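PDB 6MLY: bifunctional GH43-CE protein from Bacteroides eggerthii, which probably degrades arabinoxylan-type polysaccharides, joining a family 43 glycoside hydrolase domain, likely of beta-xylosidase type, to a carbohydrate esterase domain. Local coordinates for residues A[42-46]-A[97-101]; A[93-98]-A[110-115]; A[134-138]-A[171-175]; A[141-145]-A[155-159]; A[210-215]-A[226-232]. All coordinates share one frame. Residues are numbered along the deposited sequence.

Contact 1 of 5, residues A[42-46]-A[97-101]; sequences YYMSS and ASCLR
Leu100, Ser45 and Ser98 carry most of this buried contact between two extended segments that pack face to face without backbone pairing. Strands 42-45 and 99-101 run nearly antiparallel, their N-to-C directions 155° apart and their axes 7.0 Å apart at closest; in register, Ser45 CA lies 6.2 Å from Leu100 CA and Ser46 CA 6.5 Å from Ser98 CA. Leu100 (chi1 t, chi2 p) sends CD2 against the 42-46 backbone, 3.5 Å from Met44 N and 3.6 Å from Ser45 N, and 3.9 Å from Tyr43 CB. Ser45 and Ser98, both p rotamers with CB directed across the gap, join OG to OG in a 2.6 Å hydrogen bond, giving two buried hydroxyls a mutual partner. The contact joins two consecutive blades of what, from the GH43 family, is a five-bladed beta-propeller. Strand 41-45 pairs with 34-38 and 56-60 in one blade, whereas 99-103 is an edge strand of the next, beside 106-113; Ser34 OG also bonds Leu100 N.

Contact 2 of 5, residues A[93-98]-A[110-115]; sequences RGSWAS and STFAQT
This is a loop-to-strand contact on what is probably the active-site side of the GH43 propeller: the irregular segment 93-98, leading into strand 99-103, runs back along the end of strand 106-113. End-to-end directions are 175° apart, with CA-CA spacings of 4.8 Å for Ser95 with Ala113 and 4.3 Å for Ser98 with Thr111. Gly94, at positive phi (61°), places its N 2.8 Å from Thr115 OG1 in a hydrogen bond; that hydroxyl also pairs with Thr90. A straighter bond joins Trp96 N to Phe112 O (3.1 Å, 172°), and Thr111 OG1 lies 2.9 Å from Trp96 O. Phe112 (chi1 p) places its ring so that Trp96 CB sits over one face, a CH-pi contact 3.9 Å from the centroid; Ala97 CB is 4.2 Å from Phe112 CE2. Trp96, with chi1 near -92°, holds its indole obliquely to that ring, planes at 82°, and Gln114 NE2 lies over an indole face, 3.2 Å from Trp96 CZ3. The side chain of Phe112 comes within about 4 Å of that of Asp143, the predicted pKa modulator. One backbone bond and one to a threonine hydroxyl tie the loop to the strand, while the aromatic packing sets Trp96 and Phe112 beside the probable catalytic centre.

Contact 3 of 5, residues A[134-138]-A[171-175]; sequences CTEFS and DLSGV
Entering from Asp171, segment 171-175 makes a non-regular turn against strand 134-137, an edge strand of its propeller blade; the contact thereby joins the blade running from strand 99-103 to strand 133-137 to the loop following strand 164-167 of the next. Asp171 stays peripheral: its O is 3.9 Å from Thr135 CG2, and its OD1 accepts a 2.7 Å hydrogen bond from Ser173 OG, which ties the turn internally. Leu172 takes left-handed backbone angles (62°/31°) and presents its O to Thr135 OG1 (chi1 p), forming the 2.6 Å hydrogen bond that joins the segments. At Ser173, whose CA is 5.5 Å from Thr135 CA, CB is directed away, while Ser173 O lies 3.3 Å from Phe137 CD2. Gly174 is fully extended (-179°/-167°) and lays its CA over the Phe137 ring (chi1 p), 3.5 Å from the centroid and 15° off the normal. Val175 ends the patch, its CG2 4.0 Å from Phe137 CE1. One short hydroxyl-to-carbonyl bond and a glycine CH-pi contact thus hold the loop without strand pairing.

Contact 4 of 5, residues A[141-145]-A[155-159]; sequences YHDHS and YMIYG
Two backbone hydrogen bonds fasten loop 141-145 to strand 155-158 and the residue after it: Gly159 N donates to His142 O (3.0 Å, 159°) and Ser145 N to Ile157 O (3.1 Å, 156°). Between them the loop bulges through Asp143, at left-handed angles (55°/48°), and His144 CA comes 3.1 Å from Ile157 O in a CA-H...O contact. CA spacings are 5.3 Å for His142 with Gly159, 4.3 Å for His144 with Tyr158 and 5.4 Å for Ser145 with Ile157. Within the loop, His144 ND1 (chi1 p) donates to Tyr141 O at 3.0 Å, while His144 NE2 is bonded to Ser110 OG of the preceding blade. Aromatic contacts follow. Tyr141 (chi1 m) points its edge at the face of Tyr158 (chi1 p) in a T-shaped pair, centroids 4.9 Å apart and planes at 64°. Met156 sets CE over the Tyr141 ring, 3.9 Å from the centroid, and its SD makes oblique Met-aromatic contacts, 5.0 Å from the Tyr141 centroid and 4.5 Å from that of His144. Asp143 itself meets the strand little. It is predicted to tune the pKa of the catalytic glutamate and orient proton donor and substrate, consistent with the loop that carries the pKa-modulating aspartate in GH43 propellers, sited where one blade passes into the first strand of the next.

Contact 5 of 5, residues A[210-215]-A[226-232]; sequences KYYLFN and VIVHRAD
Paired backbone hydrogen bonds dominate: Leu213 N to His229 O and His229 N to Leu213 O, both 2.9 Å, define an antiparallel hydrogen-bonded pair. Tyr211 N also bonds Ala231 O (2.8 Å, 165°), while the return bond from Ala231 N to Tyr211 O (3.0 Å, 123°) is weak, as is Asn215 ND2 to Ile227 O (3.5 Å). Strand 210-214 and the weakly bonded strand 229-231 run at 161° with axes 4.7 Å apart, in the register Tyr212 with Arg230 and Phe214 with Val228 (CA-CA 4.7 Å each). Val228 CG2 sits over the Phe214 ring, 3.5 Å from its centroid, in a CH-pi contact; Val226 CG1 reaches Phe214 CD2 and Val228 CG1 reaches Tyr212 CD1, each at 3.8 Å. Leu213 CB and His229 CB are 4.2 Å apart. Strand 210-214 is the middle of three in this propeller blade, also pairing with 203-207. Lys210 NZ and Arg230 NH1, like charges 4.5 Å apart, lend no attraction. The main-chain bonds centred on Leu213 and His229, with valine packing on Phe214 and Tyr212, account for the pairing.

How the contacts relate
From the N terminus, contact 1 opens at 42-46 and closes a long loop at 97-101, joining the first propeller blade to the second. Contact 2 opens at 93-98, overlapping that closure and sharing Ala97 and Ser98, then closes the hairpin of strands 99-103 and 106-113 at 110-115. Contact 3 spans 134-175, from the second blade's last strand to the loop beyond the third blade, and encloses contact 4 in sequence. Contact 4 meets contact 2 through Ser110 OG and His144 NE2, and contact 3 where Val175 CG2 packs on Tyr141. Contact 5 follows separately within the fourth blade, touching contact 4 through Leu213 and Ile157.

Contact 1 of 5, residues A[42-46]-A[97-101]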
# COMPACT_ATOMS: atom_id res chain seq x y z
N TYR A 42 -12.03 11.34 -29.70
CA TYR A 42 -11.62 12.24 -28.63
C TYR A 42 -10.12 12.06 -28.38
O TYR A 42 -9.60 10.96 -28.52
CB TYR A 42 -12.42 11.98 -27.35
CG TYR A 42 -13.90 12.24 -27.45
CD1 TYR A 42 -14.78 11.22 -27.77
CD2 TYR A 42 -14.43 13.50 -27.21
CE1 TYR A 42 -16.15 11.45 -27.86
CE2 TYR A 42 -15.79 13.74 -27.30
CZ TYR A 42 -16.66 12.71 -27.63
OH TYR A 42 -18.00 12.93 -27.72
N TYR A 43 -9.43 13.14 -28.02
CA TYR A 43 -8.02 13.09 -27.71
C TYR A 43 -7.74 13.89 -26.45
O TYR A 43 -8.48 14.81 -26.11
CB TYR A 43 -7.18 13.63 -28.88
CG TYR A 43 -7.06 12.68 -30.04
CD1 TYR A 43 -6.33 11.50 -29.92
CD2 TYR A 43 -7.65 12.96 -31.26
CE1 TYR A 43 -6.20 10.63 -30.99
CE2 TYR A 43 -7.53 12.09 -32.34
CZ TYR A 43 -6.80 10.92 -32.20
OH TYR A 43 -6.69 10.06 -33.25
N MET A 44 -6.65 13.54 -25.77
CA MET A 44 -6.33 14.07 -24.46
C MET A 44 -4.84 13.89 -24.17
O MET A 44 -4.34 12.77 -24.16
CB MET A 44 -7.16 13.36 -23.38
CG MET A 44 -6.67 13.60 -21.97
SD MET A 44 -6.96 12.17 -20.90
CE MET A 44 -5.34 12.03 -20.15
N SER A 45 -4.15 15.02 -23.96
CA SER A 45 -2.79 15.06 -23.42
C SER A 45 -2.86 15.05 -21.89
O SER A 45 -3.94 15.11 -21.31
CB SER A 45 -2.03 16.26 -23.95
OG SER A 45 -2.56 17.47 -23.43
N SER A 46 -1.69 14.97 -21.24
CA SER A 46 -1.63 14.62 -19.82
C SER A 46 -0.26 14.96 -19.24
O SER A 46 0.69 15.23 -19.97
CB SER A 46 -1.95 13.16 -19.66
OG SER A 46 -2.46 12.90 -18.37
N ALA A 97 1.49 20.72 -16.96
CA ALA A 97 0.23 20.90 -17.70
C ALA A 97 0.52 21.26 -19.16
O ALA A 97 1.30 22.16 -19.44
CB ALA A 97 -0.61 21.95 -17.04
N SER A 98 -0.14 20.53 -20.07
CA SER A 98 0.03 20.67 -21.49
C SER A 98 -1.24 21.27 -22.08
O SER A 98 -2.27 21.34 -21.41
CB SER A 98 0.37 19.34 -22.13
OG SER A 98 -0.68 18.40 -21.96
N CYS A 99 -1.13 21.70 -23.34
CA CYS A 99 -2.22 22.29 -24.10
C CYS A 99 -2.34 21.52 -25.42
O CYS A 99 -1.37 21.45 -26.17
CB CYS A 99 -1.93 23.77 -24.34
SG CYS A 99 -3.35 24.69 -24.99
N LEU A 100 -3.51 20.93 -25.67
CA LEU A 100 -3.76 20.12 -26.88
C LEU A 100 -4.83 20.80 -27.75
O LEU A 100 -5.94 21.04 -27.28
CB LEU A 100 -4.19 18.71 -26.47
CG LEU A 100 -4.61 17.79 -27.61
CD1 LEU A 100 -3.48 17.56 -28.59
CD2 LEU A 100 -5.13 16.46 -27.07
N ARG A 101 -4.48 21.06 -29.02
CA ARG A 101 -5.37 21.73 -30.00
C ARG A 101 -5.31 21.01 -31.34
O ARG A 101 -4.36 20.27 -31.62
CB ARG A 101 -4.96 23.19 -30.24
CG ARG A 101 -4.98 24.07 -29.00
CD ARG A 101 -6.37 24.21 -28.41
NE ARG A 101 -6.39 25.29 -27.42
CZ ARG A 101 -7.40 25.49 -26.47
NH1 ARG A 101 -8.48 24.69 -26.35
NH2 ARG A 101 -7.41 26.65 -25.87

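Contact 2 of 5, residues A[93-98]-A[110-115]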
# COMPACT_ATOMS: atom_id res chain seq x y z
N ARG A 93 8.58 17.71 -10.70
CA ARG A 93 8.74 18.78 -11.68
C ARG A 93 8.57 18.19 -13.09
O ARG A 93 7.53 17.63 -13.40
CB ARG A 93 10.06 19.50 -11.41
CG ARG A 93 10.09 20.31 -10.12
CD ARG A 93 11.50 20.64 -9.70
NE ARG A 93 11.58 21.82 -8.85
CZ ARG A 93 12.51 22.02 -7.91
NH1 ARG A 93 13.32 21.03 -7.55
NH2 ARG A 93 12.62 23.20 -7.33
N GLY A 94 9.59 18.32 -13.96
CA GLY A 94 9.50 17.82 -15.33
C GLY A 94 8.38 18.48 -16.12
O GLY A 94 7.95 19.60 -15.80
N SER A 95 7.88 17.76 -17.13
CA SER A 95 6.84 18.26 -18.02
C SER A 95 5.51 18.33 -17.28
O SER A 95 4.98 17.33 -16.83
CB SER A 95 6.73 17.42 -19.27
OG SER A 95 6.28 16.11 -18.98
N TRP A 96 4.96 19.55 -17.20
CA TRP A 96 3.74 19.87 -16.45
C TRP A 96 2.54 20.01 -17.41
O TRP A 96 2.55 19.43 -18.51
CB TRP A 96 4.01 21.12 -15.60
CG TRP A 96 4.48 20.79 -14.22
CD1 TRP A 96 5.07 19.62 -13.83
CD2 TRP A 96 4.41 21.61 -13.04
NE1 TRP A 96 5.35 19.66 -12.49
CE2 TRP A 96 4.97 20.87 -11.98
CE3 TRP A 96 3.94 22.90 -12.77
CZ2 TRP A 96 5.07 21.36 -10.68
CZ3 TRP A 96 4.03 23.39 -11.48
CH2 TRP A 96 4.59 22.63 -10.46
N ALA A 97 1.49 20.72 -16.96
CA ALA A 97 0.23 20.90 -17.70
C ALA A 97 0.52 21.26 -19.16
O ALA A 97 1.30 22.16 -19.44
CB ALA A 97 -0.61 21.95 -17.04
N SER A 98 -0.14 20.53 -20.07
CA SER A 98 0.03 20.67 -21.49
C SER A 98 -1.24 21.27 -22.08
O SER A 98 -2.27 21.34 -21.41
CB SER A 98 0.37 19.34 -22.13
OG SER A 98 -0.68 18.40 -21.96
N SER A 110 1.47 21.49 -26.63
CA SER A 110 2.47 22.28 -25.91
C SER A 110 2.61 21.77 -24.47
O SER A 110 1.64 21.29 -23.89
CB SER A 110 2.11 23.74 -25.91
OG SER A 110 1.12 24.03 -24.93
N THR A 111 3.82 21.90 -23.92
CA THR A 111 4.04 21.85 -22.48
C THR A 111 5.22 22.75 -22.11
O THR A 111 5.91 23.28 -22.98
CB THR A 111 4.26 20.41 -21.99
OG1 THR A 111 4.30 20.43 -20.56
CG2 THR A 111 5.54 19.78 -22.50
N PHE A 112 5.44 22.90 -20.80
CA PHE A 112 6.54 23.65 -20.20
C PHE A 112 7.17 22.77 -19.11
O PHE A 112 6.61 21.73 -18.74
CB PHE A 112 6.04 24.96 -19.60
CG PHE A 112 5.08 24.79 -18.45
CD1 PHE A 112 5.49 24.98 -17.14
CD2 PHE A 112 3.77 24.41 -18.67
CE1 PHE A 112 4.61 24.80 -16.09
CE2 PHE A 112 2.89 24.22 -17.62
CZ PHE A 112 3.31 24.43 -16.32
N ALA A 113 8.32 23.20 -18.58
CA ALA A 113 8.99 22.48 -17.50
C ALA A 113 9.97 23.41 -16.76
O ALA A 113 10.83 24.03 -17.38
CB ALA A 113 9.71 21.27 -18.06
N GLN A 114 9.84 23.43 -15.43
CA GLN A 114 10.75 24.13 -14.51
C GLN A 114 12.10 23.40 -14.43
O GLN A 114 13.10 24.00 -14.05
CB GLN A 114 10.12 24.25 -13.12
CG GLN A 114 8.82 25.05 -13.12
CD GLN A 114 8.14 25.04 -11.78
OE1 GLN A 114 8.50 25.79 -10.88
NE2 GLN A 114 7.13 24.18 -11.64
N THR A 115 12.11 22.12 -14.80
CA THR A 115 13.33 21.31 -14.90
C THR A 115 14.36 21.98 -15.83
O THR A 115 15.55 21.77 -15.63
CB THR A 115 13.01 19.89 -15.37
OG1 THR A 115 12.15 19.30 -14.38
CG2 THR A 115 14.23 19.02 -15.55

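Contact 3 of 5, residues A[134-138]-A[171-175]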
# COMPACT_ATOMS: atom_id res chain seq x y z
N CYS A 134 9.34 20.02 -33.71
CA CYS A 134 9.50 20.52 -32.34
C CYS A 134 10.11 21.93 -32.35
O CYS A 134 10.91 22.26 -33.22
CB CYS A 134 10.35 19.57 -31.51
SG CYS A 134 9.83 17.85 -31.67
N THR A 135 9.71 22.73 -31.36
CA THR A 135 10.29 24.05 -31.08
C THR A 135 10.32 24.25 -29.56
O THR A 135 9.59 23.56 -28.84
CB THR A 135 9.51 25.16 -31.81
OG1 THR A 135 8.13 25.10 -31.45
CG2 THR A 135 9.63 25.07 -33.32
N GLU A 136 11.16 25.17 -29.09
CA GLU A 136 11.25 25.45 -27.65
C GLU A 136 11.88 26.82 -27.39
O GLU A 136 12.61 27.35 -28.23
CB GLU A 136 12.05 24.34 -26.96
CG GLU A 136 13.43 24.09 -27.55
CD GLU A 136 14.11 22.87 -26.96
OE1 GLU A 136 13.73 21.74 -27.33
OE2 GLU A 136 15.00 23.05 -26.10
N PHE A 137 11.57 27.38 -26.22
CA PHE A 137 11.99 28.73 -25.83
C PHE A 137 11.69 28.98 -24.35
O PHE A 137 10.97 28.21 -23.71
CB PHE A 137 11.31 29.77 -26.73
CG PHE A 137 9.82 29.63 -26.88
CD1 PHE A 137 8.95 30.22 -25.97
CD2 PHE A 137 9.27 28.93 -27.95
CE1 PHE A 137 7.58 30.11 -26.12
CE2 PHE A 137 7.90 28.82 -28.10
CZ PHE A 137 7.05 29.41 -27.18
N SER A 138 12.25 30.09 -23.83
CA SER A 138 12.11 30.50 -22.43
C SER A 138 11.25 31.76 -22.34
O SER A 138 11.14 32.48 -23.33
CB SER A 138 13.47 30.73 -21.81
OG SER A 138 14.17 29.50 -21.69
N ASP A 171 5.73 30.52 -36.57
CA ASP A 171 6.43 29.23 -36.70
C ASP A 171 6.72 28.63 -35.31
O ASP A 171 7.46 27.64 -35.20
CB ASP A 171 7.67 29.37 -37.60
CG ASP A 171 8.88 30.26 -36.98
OD1 ASP A 171 8.69 30.86 -35.90
OD2 ASP A 171 10.02 30.32 -37.60
N LEU A 172 6.13 29.23 -34.26
CA LEU A 172 6.07 28.69 -32.89
C LEU A 172 7.48 28.53 -32.30
O LEU A 172 7.71 27.64 -31.46
CB LEU A 172 5.32 27.35 -32.90
CG LEU A 172 3.85 27.41 -33.34
CD1 LEU A 172 3.26 26.01 -33.41
CD2 LEU A 172 3.04 28.29 -32.40
N SER A 173 8.41 29.40 -32.71
CA SER A 173 9.79 29.39 -32.21
C SER A 173 9.93 30.32 -31.00
O SER A 173 10.97 30.33 -30.36
CB SER A 173 10.77 29.75 -33.30
OG SER A 173 10.45 31.01 -33.87
N GLY A 174 8.88 31.10 -30.72
CA GLY A 174 8.86 31.97 -29.55
C GLY A 174 7.56 32.75 -29.42
O GLY A 174 6.56 32.44 -30.07
N VAL A 175 7.59 33.75 -28.53
CA VAL A 175 6.57 34.79 -28.41
C VAL A 175 7.08 36.03 -29.16
O VAL A 175 8.29 36.22 -29.24
CB VAL A 175 6.28 35.10 -26.93
CG1 VAL A 175 5.01 35.92 -26.75
CG2 VAL A 175 6.22 33.84 -26.09

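Contact 4 of 5, residues A[141-145]-A[155-159]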
# COMPACT_ATOMS: atom_id res chain seq x y z
N TYR A 141 5.97 29.26 -19.41
CA TYR A 141 4.70 29.95 -19.17
C TYR A 141 3.79 29.00 -18.38
O TYR A 141 3.46 27.91 -18.82
CB TYR A 141 4.11 30.44 -20.49
CG TYR A 141 4.95 31.46 -21.22
CD1 TYR A 141 4.69 32.82 -21.13
CD2 TYR A 141 6.01 31.06 -22.03
CE1 TYR A 141 5.45 33.76 -21.80
CE2 TYR A 141 6.78 31.99 -22.72
CZ TYR A 141 6.51 33.34 -22.60
OH TYR A 141 7.28 34.24 -23.27
N HIS A 142 3.39 29.45 -17.18
CA HIS A 142 2.76 28.61 -16.17
C HIS A 142 1.30 28.33 -16.58
O HIS A 142 0.48 29.24 -16.61
CB HIS A 142 2.90 29.27 -14.79
CG HIS A 142 2.48 28.42 -13.63
ND1 HIS A 142 3.29 27.43 -13.10
CD2 HIS A 142 1.36 28.44 -12.88
CE1 HIS A 142 2.67 26.86 -12.08
NE2 HIS A 142 1.49 27.46 -11.92
N ASP A 143 1.01 27.06 -16.87
CA ASP A 143 -0.34 26.57 -17.19
C ASP A 143 -0.91 27.39 -18.35
O ASP A 143 -2.04 27.87 -18.28
CB ASP A 143 -1.28 26.67 -15.99
CG ASP A 143 -0.71 26.09 -14.71
OD1 ASP A 143 0.53 25.96 -14.62
OD2 ASP A 143 -1.51 25.79 -13.81
N HIS A 144 -0.09 27.55 -19.39
CA HIS A 144 -0.45 28.32 -20.56
C HIS A 144 -1.51 27.57 -21.37
O HIS A 144 -1.49 26.34 -21.44
CB HIS A 144 0.80 28.64 -21.40
CG HIS A 144 1.45 27.44 -22.01
ND1 HIS A 144 2.68 26.98 -21.58
CD2 HIS A 144 1.06 26.62 -23.01
CE1 HIS A 144 3.02 25.92 -22.30
NE2 HIS A 144 2.04 25.68 -23.17
N SER A 145 -2.42 28.32 -21.99
CA SER A 145 -3.44 27.79 -22.87
C SER A 145 -3.45 28.60 -24.17
O SER A 145 -4.18 29.56 -24.28
CB SER A 145 -4.79 27.80 -22.19
OG SER A 145 -5.84 27.55 -23.12
N TYR A 155 -2.83 33.52 -29.85
CA TYR A 155 -2.71 34.08 -28.50
C TYR A 155 -2.18 33.01 -27.54
O TYR A 155 -1.97 31.87 -27.95
CB TYR A 155 -4.06 34.66 -28.06
CG TYR A 155 -4.54 35.76 -28.97
CD1 TYR A 155 -4.07 37.05 -28.83
CD2 TYR A 155 -5.43 35.50 -30.00
CE1 TYR A 155 -4.49 38.07 -29.67
CE2 TYR A 155 -5.86 36.50 -30.85
CZ TYR A 155 -5.39 37.79 -30.68
OH TYR A 155 -5.80 38.79 -31.52
N MET A 156 -1.95 33.41 -26.29
CA MET A 156 -1.55 32.53 -25.19
C MET A 156 -1.83 33.24 -23.86
O MET A 156 -1.38 34.35 -23.66
CB MET A 156 -0.06 32.19 -25.29
CG MET A 156 0.40 31.14 -24.27
SD MET A 156 2.04 30.43 -24.62
CE MET A 156 3.05 31.92 -24.66
N ILE A 157 -2.61 32.58 -22.99
CA ILE A 157 -2.92 33.04 -21.62
C ILE A 157 -2.09 32.19 -20.65
O ILE A 157 -1.62 31.14 -21.07
CB ILE A 157 -4.44 32.95 -21.38
CG1 ILE A 157 -5.19 33.89 -22.33
CG2 ILE A 157 -4.80 33.22 -19.92
CD1 ILE A 157 -6.70 33.77 -22.28
N TYR A 158 -1.87 32.66 -19.41
CA TYR A 158 -1.10 31.90 -18.36
C TYR A 158 -1.08 32.65 -17.02
O TYR A 158 -1.43 33.82 -16.95
CB TYR A 158 0.34 31.67 -18.82
CG TYR A 158 1.02 32.91 -19.35
CD1 TYR A 158 1.60 33.83 -18.49
CD2 TYR A 158 1.04 33.19 -20.70
CE1 TYR A 158 2.21 34.98 -18.96
CE2 TYR A 158 1.65 34.34 -21.20
CZ TYR A 158 2.23 35.23 -20.32
OH TYR A 158 2.82 36.37 -20.79
N GLY A 159 -0.65 31.95 -15.95
CA GLY A 159 -0.41 32.54 -14.62
C GLY A 159 -0.94 31.67 -13.48
O GLY A 159 -1.19 32.17 -12.37

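Contact 5 of 5, residues A[210-215]-A[226-232]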
# COMPACT_ATOMS: atom_id res chain seq x y z
N LYS A 210 -18.56 33.31 -27.89
CA LYS A 210 -18.24 33.83 -26.56
C LYS A 210 -17.00 33.08 -26.05
O LYS A 210 -16.87 31.89 -26.28
CB LYS A 210 -19.43 33.68 -25.60
CG LYS A 210 -20.54 34.70 -25.77
CD LYS A 210 -21.05 35.27 -24.46
CE LYS A 210 -22.04 36.39 -24.62
NZ LYS A 210 -23.44 35.90 -24.55
N TYR A 211 -16.11 33.81 -25.37
CA TYR A 211 -14.85 33.26 -24.87
C TYR A 211 -15.04 32.83 -23.41
O TYR A 211 -15.39 33.66 -22.56
CB TYR A 211 -13.72 34.29 -24.98
CG TYR A 211 -13.31 34.62 -26.39
CD1 TYR A 211 -14.07 35.46 -27.19
CD2 TYR A 211 -12.14 34.10 -26.93
CE1 TYR A 211 -13.69 35.77 -28.48
CE2 TYR A 211 -11.74 34.40 -28.22
CZ TYR A 211 -12.52 35.24 -29.00
OH TYR A 211 -12.14 35.53 -30.28
N TYR A 212 -14.79 31.55 -23.13
CA TYR A 212 -14.90 30.96 -21.80
C TYR A 212 -13.53 30.42 -21.36
O TYR A 212 -13.05 29.42 -21.92
CB TYR A 212 -15.96 29.85 -21.79
CG TYR A 212 -17.36 30.32 -22.09
CD1 TYR A 212 -18.19 30.75 -21.07
CD2 TYR A 212 -17.85 30.35 -23.38
CE1 TYR A 212 -19.48 31.19 -21.33
CE2 TYR A 212 -19.13 30.79 -23.66
CZ TYR A 212 -19.95 31.21 -22.63
OH TYR A 212 -21.22 31.65 -22.88
N LEU A 213 -12.91 31.08 -20.38
CA LEU A 213 -11.63 30.64 -19.79
C LEU A 213 -11.88 29.92 -18.46
O LEU A 213 -12.37 30.52 -17.50
CB LEU A 213 -10.71 31.84 -19.58
CG LEU A 213 -9.40 31.54 -18.83
CD1 LEU A 213 -8.54 30.58 -19.62
CD2 LEU A 213 -8.63 32.82 -18.53
N PHE A 214 -11.50 28.64 -18.40
CA PHE A 214 -11.56 27.84 -17.19
C PHE A 214 -10.24 27.98 -16.42
O PHE A 214 -9.17 28.13 -17.01
CB PHE A 214 -11.87 26.38 -17.54
CG PHE A 214 -13.31 26.14 -17.90
CD1 PHE A 214 -13.82 26.56 -19.12
CD2 PHE A 214 -14.16 25.48 -17.03
CE1 PHE A 214 -15.15 26.34 -19.45
CE2 PHE A 214 -15.49 25.25 -17.36
CZ PHE A 214 -15.98 25.68 -18.57
N ASN A 215 -10.32 27.91 -15.08
CA ASN A 215 -9.17 28.06 -14.19
C ASN A 215 -9.24 27.03 -13.05
O ASN A 215 -10.31 26.74 -12.53
CB ASN A 215 -9.08 29.49 -13.65
CG ASN A 215 -8.73 30.49 -14.73
OD1 ASN A 215 -7.63 30.45 -15.28
ND2 ASN A 215 -9.65 31.39 -15.03
N VAL A 226 -13.85 25.53 -9.47
CA VAL A 226 -13.79 25.91 -10.88
C VAL A 226 -14.35 27.33 -11.02
O VAL A 226 -15.36 27.66 -10.39
CB VAL A 226 -14.58 24.91 -11.76
CG1 VAL A 226 -14.38 25.18 -13.25
CG2 VAL A 226 -14.24 23.46 -11.44
N ILE A 227 -13.71 28.15 -11.86
CA ILE A 227 -14.04 29.58 -11.99
C ILE A 227 -13.89 30.02 -13.45
O ILE A 227 -12.79 30.31 -13.93
CB ILE A 227 -13.20 30.43 -11.01
CG1 ILE A 227 -11.69 30.25 -11.23
CG2 ILE A 227 -13.59 30.14 -9.56
CD1 ILE A 227 -10.83 30.85 -10.15
N VAL A 228 -15.03 30.08 -14.15
CA VAL A 228 -15.09 30.41 -15.57
C VAL A 228 -15.11 31.94 -15.71
O VAL A 228 -15.74 32.62 -14.91
CB VAL A 228 -16.31 29.75 -16.23
CG1 VAL A 228 -16.49 30.18 -17.68
CG2 VAL A 228 -16.24 28.23 -16.14
N HIS A 229 -14.39 32.44 -16.73
CA HIS A 229 -14.41 33.85 -17.16
C HIS A 229 -14.99 33.95 -18.58
O HIS A 229 -14.43 33.38 -19.52
CB HIS A 229 -13.00 34.45 -17.14
CG HIS A 229 -12.55 34.91 -15.80
ND1 HIS A 229 -13.09 34.40 -14.63
CD2 HIS A 229 -11.60 35.80 -15.43
CE1 HIS A 229 -12.51 34.98 -13.59
NE2 HIS A 229 -11.58 35.83 -14.06
N ARG A 230 -16.09 34.69 -18.72
CA ARG A 230 -16.74 34.95 -20.00
C ARG A 230 -16.21 36.28 -20.55
O ARG A 230 -15.78 37.15 -19.78
CB ARG A 230 -18.26 34.96 -19.82
CG ARG A 230 -19.05 34.85 -21.11
CD ARG A 230 -20.55 34.89 -20.89
NE ARG A 230 -20.99 36.03 -20.10
CZ ARG A 230 -20.85 37.30 -20.44
NH1 ARG A 230 -20.45 37.63 -21.66
NH2 ARG A 230 -21.10 38.25 -19.56
N ALA A 231 -16.23 36.42 -21.88
CA ALA A 231 -15.83 37.65 -22.57
C ALA A 231 -16.25 37.59 -24.05
O ALA A 231 -16.28 36.51 -24.65
CB ALA A 231 -14.34 37.85 -22.44
N ASP A 232 -16.54 38.77 -24.62
CA ASP A 232 -16.97 38.91 -26.03
C ASP A 232 -15.75 39.07 -26.94
O ASP A 232 -15.77 38.61 -28.08
CB ASP A 232 -17.95 40.08 -26.19
CG ASP A 232 -19.29 39.88 -25.49
OD1 ASP A 232 -19.77 38.73 -25.47
OD2 ASP A 232 -19.83 40.89 -24.97